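UPF0678 fatty acid-binding protein-like protein ERS007657_00996 (PDB 6R3W) binds a single heme b in a beta-barrel and probably isomerises peroxynitrite to nitrate, helping to detoxify reactive nitrogen species. Local coordinates at residues R133-M145 against L152-R164. Numbering follows the deposited sequence.
With HEM (protoporphyrin IX containing Fe), chain B.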
loop_
_atom_site.group_PDB
_atom_site.type_symbol
_atom_site.label_atom_id
_atom_site.label_comp_id
_atom_site.label_asym_id
_atom_site.label_seq_id
_atom_site.Cartn_x
_atom_site.Cartn_y
_atom_site.Cartn_z
ATOM N N ARG A 133 8.191 4.149 2.721
ATOM C CA ARG A 133 9.280 4.485 3.647
ATOM C C ARG A 133 8.708 4.562 5.055
ATOM O O ARG A 133 7.754 5.307 5.263
ATOM C CB ARG A 133 9.924 5.809 3.227
ATOM C CG ARG A 133 11.057 6.266 4.134
ATOM C CD ARG A 133 11.432 7.692 3.780
ATOM N NE ARG A 133 12.439 8.236 4.663
ATOM C CZ ARG A 133 13.734 8.157 4.442
ATOM N NH1 ARG A 133 14.186 7.451 3.416
ATOM N NH2 ARG A 133 14.576 8.611 5.348
ATOM N N ILE A 134 9.233 3.766 5.969
ATOM C CA ILE A 134 8.934 3.901 7.411
ATOM C C ILE A 134 10.200 4.458 8.082
ATOM O O ILE A 134 11.251 3.817 8.007
ATOM C CB ILE A 134 8.458 2.576 8.055
ATOM C CG1 ILE A 134 7.094 2.100 7.528
ATOM C CG2 ILE A 134 8.429 2.729 9.570
ATOM C CD1 ILE A 134 7.086 1.634 6.094
ATOM N N ASP A 135 10.114 5.672 8.591
ATOM C CA ASP A 135 11.229 6.386 9.250
ATOM C C ASP A 135 10.780 6.728 10.667
ATOM O O ASP A 135 9.965 7.634 10.829
ATOM C CB ASP A 135 11.620 7.616 8.435
ATOM C CG ASP A 135 12.778 8.393 9.002
ATOM O OD1 ASP A 135 13.223 8.050 10.099
ATOM O OD2 ASP A 135 13.222 9.341 8.329
ATOM N N GLY A 136 11.132 5.889 11.625
ATOM C CA GLY A 136 10.631 6.059 12.996
ATOM C C GLY A 136 9.116 5.967 13.048
ATOM O O GLY A 136 8.587 4.869 12.832
ATOM N N ASP A 137 8.439 7.066 13.387
ATOM C CA ASP A 137 6.970 7.100 13.552
ATOM C C ASP A 137 6.292 7.741 12.332
ATOM O O ASP A 137 5.100 8.043 12.430
ATOM C CB ASP A 137 6.581 7.861 14.810
ATOM C CG ASP A 137 6.906 7.128 16.097
ATOM O OD1 ASP A 137 7.259 5.926 16.037
ATOM O OD2 ASP A 137 6.834 7.777 17.154
ATOM N N GLU A 138 6.989 7.843 11.206
ATOM C CA GLU A 138 6.452 8.402 9.947
ATOM C C GLU A 138 6.422 7.300 8.893
ATOM O O GLU A 138 7.490 6.763 8.567
ATOM C CB GLU A 138 7.315 9.576 9.507
ATOM C CG GLU A 138 6.843 10.249 8.233
ATOM C CD GLU A 138 7.916 11.083 7.560
ATOM O OE1 GLU A 138 7.893 12.298 7.742
ATOM O OE2 GLU A 138 8.894 10.478 7.050
ATOM N N LEU A 139 5.274 7.116 8.263
ATOM C CA LEU A 139 5.140 6.198 7.114
ATOM C C LEU A 139 4.734 7.013 5.905
ATOM O O LEU A 139 3.722 7.717 5.983
ATOM C CB LEU A 139 4.099 5.127 7.428
ATOM C CG LEU A 139 3.901 4.055 6.352
ATOM C CD1 LEU A 139 3.245 2.830 6.966
ATOM C CD2 LEU A 139 3.081 4.562 5.169
ATOM N N SER A 140 5.563 7.026 4.873
ATOM C CA SER A 140 5.197 7.758 3.649
ATOM C C SER A 140 5.200 6.812 2.441
ATOM O O SER A 140 5.964 5.844 2.428
ATOM C CB SER A 140 6.090 8.945 3.459
ATOM O OG SER A 140 7.443 8.569 3.354
ATOM N N TYR A 141 4.454 7.143 1.425
ATOM C CA TYR A 141 4.467 6.313 0.218
ATOM C C TYR A 141 4.094 7.151 -0.987
ATOM O O TYR A 141 3.416 8.190 -0.876
ATOM C CB TYR A 141 3.522 5.124 0.357
ATOM C CG TYR A 141 2.057 5.462 0.387
ATOM C CD1 TYR A 141 1.344 5.699 -0.779
ATOM C CD2 TYR A 141 1.379 5.558 1.596
ATOM C CE1 TYR A 141 0.003 6.041 -0.748
ATOM C CE2 TYR A 141 0.035 5.880 1.649
ATOM C CZ TYR A 141 -0.658 6.125 0.467
ATOM O OH TYR A 141 -1.979 6.445 0.475
ATOM N N SER A 142 4.462 6.613 -2.131
ATOM C CA SER A 142 3.879 7.002 -3.426
ATOM C C SER A 142 3.426 5.760 -4.168
ATOM O O SER A 142 4.055 4.684 -4.020
ATOM C CB SER A 142 4.822 7.838 -4.253
ATOM O OG SER A 142 5.875 7.059 -4.788
ATOM N N LEU A 143 2.352 5.913 -4.923
ATOM C CA LEU A 143 1.799 4.845 -5.771
ATOM C C LEU A 143 1.717 5.372 -7.184
ATOM O O LEU A 143 1.138 6.444 -7.403
ATOM C CB LEU A 143 0.441 4.381 -5.231
ATOM C CG LEU A 143 -0.249 3.291 -6.048
ATOM C CD1 LEU A 143 -1.097 2.413 -5.140
ATOM C CD2 LEU A 143 -1.095 3.883 -7.162
ATOM N N GLN A 144 2.300 4.628 -8.094
ATOM C CA GLN A 144 2.163 4.904 -9.535
ATOM C C GLN A 144 1.244 3.864 -10.178
ATOM O O GLN A 144 1.200 2.702 -9.716
ATOM C CB GLN A 144 3.529 4.961 -10.208
ATOM C CG GLN A 144 4.414 6.057 -9.656
ATOM C CD GLN A 144 5.491 6.434 -10.634
ATOM O OE1 GLN A 144 6.157 5.571 -11.218
ATOM N NE2 GLN A 144 5.717 7.732 -10.778
ATOM N N MET A 145 0.514 4.292 -11.178
ATOM C CA MET A 145 -0.509 3.470 -11.839
ATOM C C MET A 145 -0.381 3.611 -13.354
ATOM O O MET A 145 -0.190 4.718 -13.839
ATOM C CB MET A 145 -1.890 3.912 -11.379
ATOM C CG MET A 145 -3.014 3.157 -12.026
ATOM S SD MET A 145 -4.597 3.423 -11.198
ATOM C CE MET A 145 -4.919 5.149 -11.581
ATOM N N LEU A 152 2.395 4.610 -16.963
ATOM C CA LEU A 152 2.720 4.511 -15.532
ATOM C C LEU A 152 3.123 5.877 -14.996
ATOM O O LEU A 152 4.079 6.484 -15.539
ATOM C CB LEU A 152 3.834 3.493 -15.362
ATOM C CG LEU A 152 4.263 3.220 -13.921
ATOM C CD1 LEU A 152 3.202 2.439 -13.158
ATOM C CD2 LEU A 152 5.609 2.494 -13.886
ATOM N N GLN A 153 2.452 6.344 -13.957
ATOM C CA GLN A 153 2.677 7.688 -13.408
ATOM C C GLN A 153 2.013 7.804 -12.031
ATOM O O GLN A 153 1.147 6.982 -11.705
ATOM C CB GLN A 153 2.153 8.751 -14.367
ATOM C CG GLN A 153 0.659 8.696 -14.561
ATOM C CD GLN A 153 0.231 9.643 -15.642
ATOM O OE1 GLN A 153 0.039 10.836 -15.395
ATOM N NE2 GLN A 153 0.099 9.110 -16.854
ATOM N N ASP A 154 2.322 8.856 -11.306
ATOM C CA ASP A 154 1.746 9.052 -9.956
ATOM C C ASP A 154 0.215 8.987 -10.010
ATOM O O ASP A 154 -0.405 9.705 -10.830
ATOM C CB ASP A 154 2.167 10.385 -9.368
ATOM C CG ASP A 154 3.590 10.406 -8.835
ATOM O OD1 ASP A 154 4.280 9.361 -8.944
ATOM O OD2 ASP A 154 4.018 11.475 -8.357
ATOM N N HIS A 155 -0.383 8.279 -9.061
ATOM C CA HIS A 155 -1.819 8.431 -8.721
ATOM C C HIS A 155 -1.976 8.934 -7.295
ATOM O O HIS A 155 -2.931 9.656 -7.052
ATOM C CB HIS A 155 -2.613 7.121 -8.937
ATOM C CG HIS A 155 -4.085 7.185 -8.616
ATOM N ND1 HIS A 155 -4.888 8.216 -9.034
ATOM C CD2 HIS A 155 -4.925 6.265 -8.049
ATOM C CE1 HIS A 155 -6.146 7.973 -8.664
ATOM N NE2 HIS A 155 -6.185 6.799 -8.032
ATOM N N LEU A 156 -1.112 8.502 -6.371
ATOM C CA LEU A 156 -1.274 8.822 -4.933
ATOM C C LEU A 156 0.081 9.147 -4.323
ATOM O O LEU A 156 1.068 8.471 -4.659
ATOM C CB LEU A 156 -1.864 7.639 -4.163
ATOM C CG LEU A 156 -3.131 7.006 -4.716
ATOM C CD1 LEU A 156 -3.344 5.659 -4.036
ATOM C CD2 LEU A 156 -4.348 7.908 -4.526
ATOM N N ALA A 157 0.036 9.881 -3.226
ATOM C CA ALA A 157 1.117 9.830 -2.216
ATOM C C ALA A 157 0.568 10.344 -0.892
ATOM O O ALA A 157 -0.302 11.223 -0.900
ATOM C CB ALA A 157 2.307 10.621 -2.678
ATOM N N ALA A 158 1.074 9.818 0.213
ATOM C CA ALA A 158 0.556 10.223 1.543
ATOM C C ALA A 158 1.642 10.129 2.588
ATOM O O ALA A 158 2.665 9.453 2.368
ATOM C CB ALA A 158 -0.621 9.366 1.938
ATOM N N VAL A 159 1.395 10.788 3.698
ATOM C CA VAL A 159 2.236 10.708 4.903
ATOM C C VAL A 159 1.342 10.377 6.086
ATOM O O VAL A 159 0.373 11.116 6.348
ATOM C CB VAL A 159 3.022 12.009 5.143
ATOM C CG1 VAL A 159 3.967 11.856 6.341
ATOM C CG2 VAL A 159 3.777 12.451 3.907
ATOM N N LEU A 160 1.668 9.302 6.777
ATOM C CA LEU A 160 0.921 8.822 7.961
ATOM C C LEU A 160 1.850 8.860 9.168
ATOM O O LEU A 160 3.080 8.745 9.002
ATOM C CB LEU A 160 0.407 7.393 7.743
ATOM C CG LEU A 160 -0.205 7.058 6.371
ATOM C CD1 LEU A 160 -0.701 5.628 6.360
ATOM C CD2 LEU A 160 -1.342 8.006 6.020
ATOM N N HIS A 161 1.261 8.885 10.350
ATOM C CA HIS A 161 2.033 8.897 11.600
ATOM C C HIS A 161 1.514 7.811 12.526
ATOM O O HIS A 161 0.297 7.562 12.574
ATOM C CB HIS A 161 2.004 10.283 12.251
ATOM C CG HIS A 161 2.676 11.344 11.424
ATOM N ND1 HIS A 161 1.997 12.036 10.442
ATOM C CD2 HIS A 161 3.985 11.603 11.213
ATOM C CE1 HIS A 161 2.839 12.802 9.785
ATOM N NE2 HIS A 161 4.069 12.557 10.243
ATOM N N ARG A 162 2.434 7.199 13.255
ATOM C CA ARG A 162 2.104 6.119 14.207
ATOM C C ARG A 162 1.160 6.673 15.283
ATOM O O ARG A 162 1.492 7.693 15.890
ATOM C CB ARG A 162 3.385 5.567 14.823
ATOM C CG ARG A 162 3.171 4.313 15.651
ATOM C CD ARG A 162 4.430 3.902 16.388
ATOM N NE ARG A 162 5.591 3.700 15.509
ATOM C CZ ARG A 162 5.798 2.627 14.745
ATOM N NH1 ARG A 162 4.974 1.602 14.816
ATOM N NH2 ARG A 162 6.869 2.563 13.968
ATOM N N GLN A 163 0.081 5.957 15.560
ATOM C CA GLN A 163 -0.883 6.320 16.610
ATOM C C GLN A 163 -0.489 5.630 17.926
ATOM O O GLN A 163 -0.176 4.449 17.913
ATOM C CB GLN A 163 -2.306 5.973 16.162
ATOM C CG GLN A 163 -2.714 6.661 14.859
ATOM C CD GLN A 163 -2.601 8.165 14.932
ATOM O OE1 GLN A 163 -1.693 8.776 14.361
ATOM N NE2 GLN A 163 -3.523 8.779 15.650
ATOM N N ARG A 164 -0.645 6.336 19.035
ATOM C CA ARG A 164 -0.529 5.784 20.411
ATOM C C ARG A 164 -1.306 4.464 20.501
ATOM O O ARG A 164 -2.523 4.412 20.310
ATOM C CB ARG A 164 -1.051 6.807 21.417
HETATM C CHA HEM B . -9.775 7.520 -9.823
HETATM C CHB HEM B . -9.072 8.216 -5.123
HETATM C CHC HEM B . -6.346 4.184 -4.891
HETATM C CHD HEM B . -7.481 3.245 -9.524
HETATM C C1A HEM B . -9.813 8.044 -8.556
HETATM C C2A HEM B . -10.590 9.192 -8.179
HETATM C C3A HEM B . -10.392 9.374 -6.856
HETATM C C4A HEM B . -9.493 8.366 -6.418
HETATM C CMA HEM B . -11.034 10.418 -5.987
HETATM C CAA HEM B . -11.464 10.018 -9.093
HETATM C CBA HEM B . -12.940 9.794 -8.785
HETATM C CGA HEM B . -13.309 8.369 -9.024
HETATM O O1A HEM B . -13.783 7.693 -8.087
HETATM O O2A HEM B . -13.188 7.875 -10.164
HETATM C C1B HEM B . -8.214 7.198 -4.665
HETATM C C2B HEM B . -7.793 7.071 -3.306
HETATM C C3B HEM B . -6.981 5.952 -3.233
HETATM C C4B HEM B . -6.983 5.370 -4.582
HETATM C CMB HEM B . -8.169 7.992 -2.169
HETATM C CAB HEM B . -6.219 5.394 -2.093
HETATM C CBB HEM B . -5.735 6.163 -1.139
HETATM C C1C HEM B . -6.457 3.551 -6.131
HETATM C C2C HEM B . -5.896 2.297 -6.459
HETATM C C3C HEM B . -6.279 2.006 -7.742
HETATM C C4C HEM B . -6.998 3.149 -8.242
HETATM C CMC HEM B . -5.054 1.481 -5.533
HETATM C CAC HEM B . -6.077 0.762 -8.518
HETATM C CBC HEM B . -6.251 -0.449 -7.976
HETATM C C1D HEM B . -8.146 4.370 -9.996
HETATM C C2D HEM B . -8.645 4.484 -11.373
HETATM C C3D HEM B . -9.283 5.653 -11.453
HETATM C C4D HEM B . -9.167 6.293 -10.125
HETATM C CMD HEM B . -8.532 3.444 -12.454
HETATM C CAD HEM B . -10.289 5.998 -12.515
HETATM C CBD HEM B . -9.681 6.814 -13.561
HETATM C CGD HEM B . -10.710 7.094 -14.660
HETATM O O1D HEM B . -11.973 6.913 -14.608
HETATM O O2D HEM B . -10.258 7.498 -15.639
HETATM N NA HEM B . -9.166 7.545 -7.436
HETATM N NB HEM B . -7.718 6.168 -5.379
HETATM N NC HEM B . -7.087 4.074 -7.229
HETATM N ND HEM B . -8.493 5.480 -9.267
HETATM FE FE HEM B . -8.067 5.861 -7.393
HETATM O O HOH W 1 6.079 14.014 8.903
HETATM O O HOH W 2 -9.840 4.793 -6.819
#
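Leu143 O accepts two backbone hydrogen bonds, from His155 N at 2.9 Å and from Leu156 N at 3.2 Å, both in the carbonyl plane. This is the signature of a classic beta bulge, here set between the last two strands of the ten-stranded antiparallel nitrobindin barrel, and the register slips by one residue at this point. The extra residue is His155, the proximal heme ligand: its NE2 lies 2.2 Å from the iron, and a water takes the other axial site. Its ring rotation is set from several sides. Met145 CE sits 3.8 Å from the ring centroid, only 16° off the normal, a CH-pi contact, while Leu156 CD2 lies over the opposite face, toward the rim; ND1 is hydrogen-bonded to Lys26 O, which helps fix the rotation. A bend at chi3 (68°) in Met145 turns CE over the imidazole while SD approaches the porphyrin, 3.3 Å from HEM CHD.

Further along the same face, Tyr141 lays its ring over the neighbouring strand, with Ala158 N above the ring centre and Ala158 CB 3.6 Å from CE2; the Tyr141 OH is hydrogen-bonded to Glu37 and Tyr35. Beside the bulge, Gln144 NE2 reaches Asp154 OD1 at 2.8 Å; the oxygen lies in the amide plane, while NE2 meets it on the anti side, 35° out of the carboxylate plane. At the far end, in the type II' turn from Asp135 to Glu138, the guanidinium of Arg162 spans two acceptors: NH2, which also bonds Pro14 O, bonds Gly136 O, and NE forms a 2.8 Å salt bridge to Asp137 OD1, approaching from above the carboxylate plane.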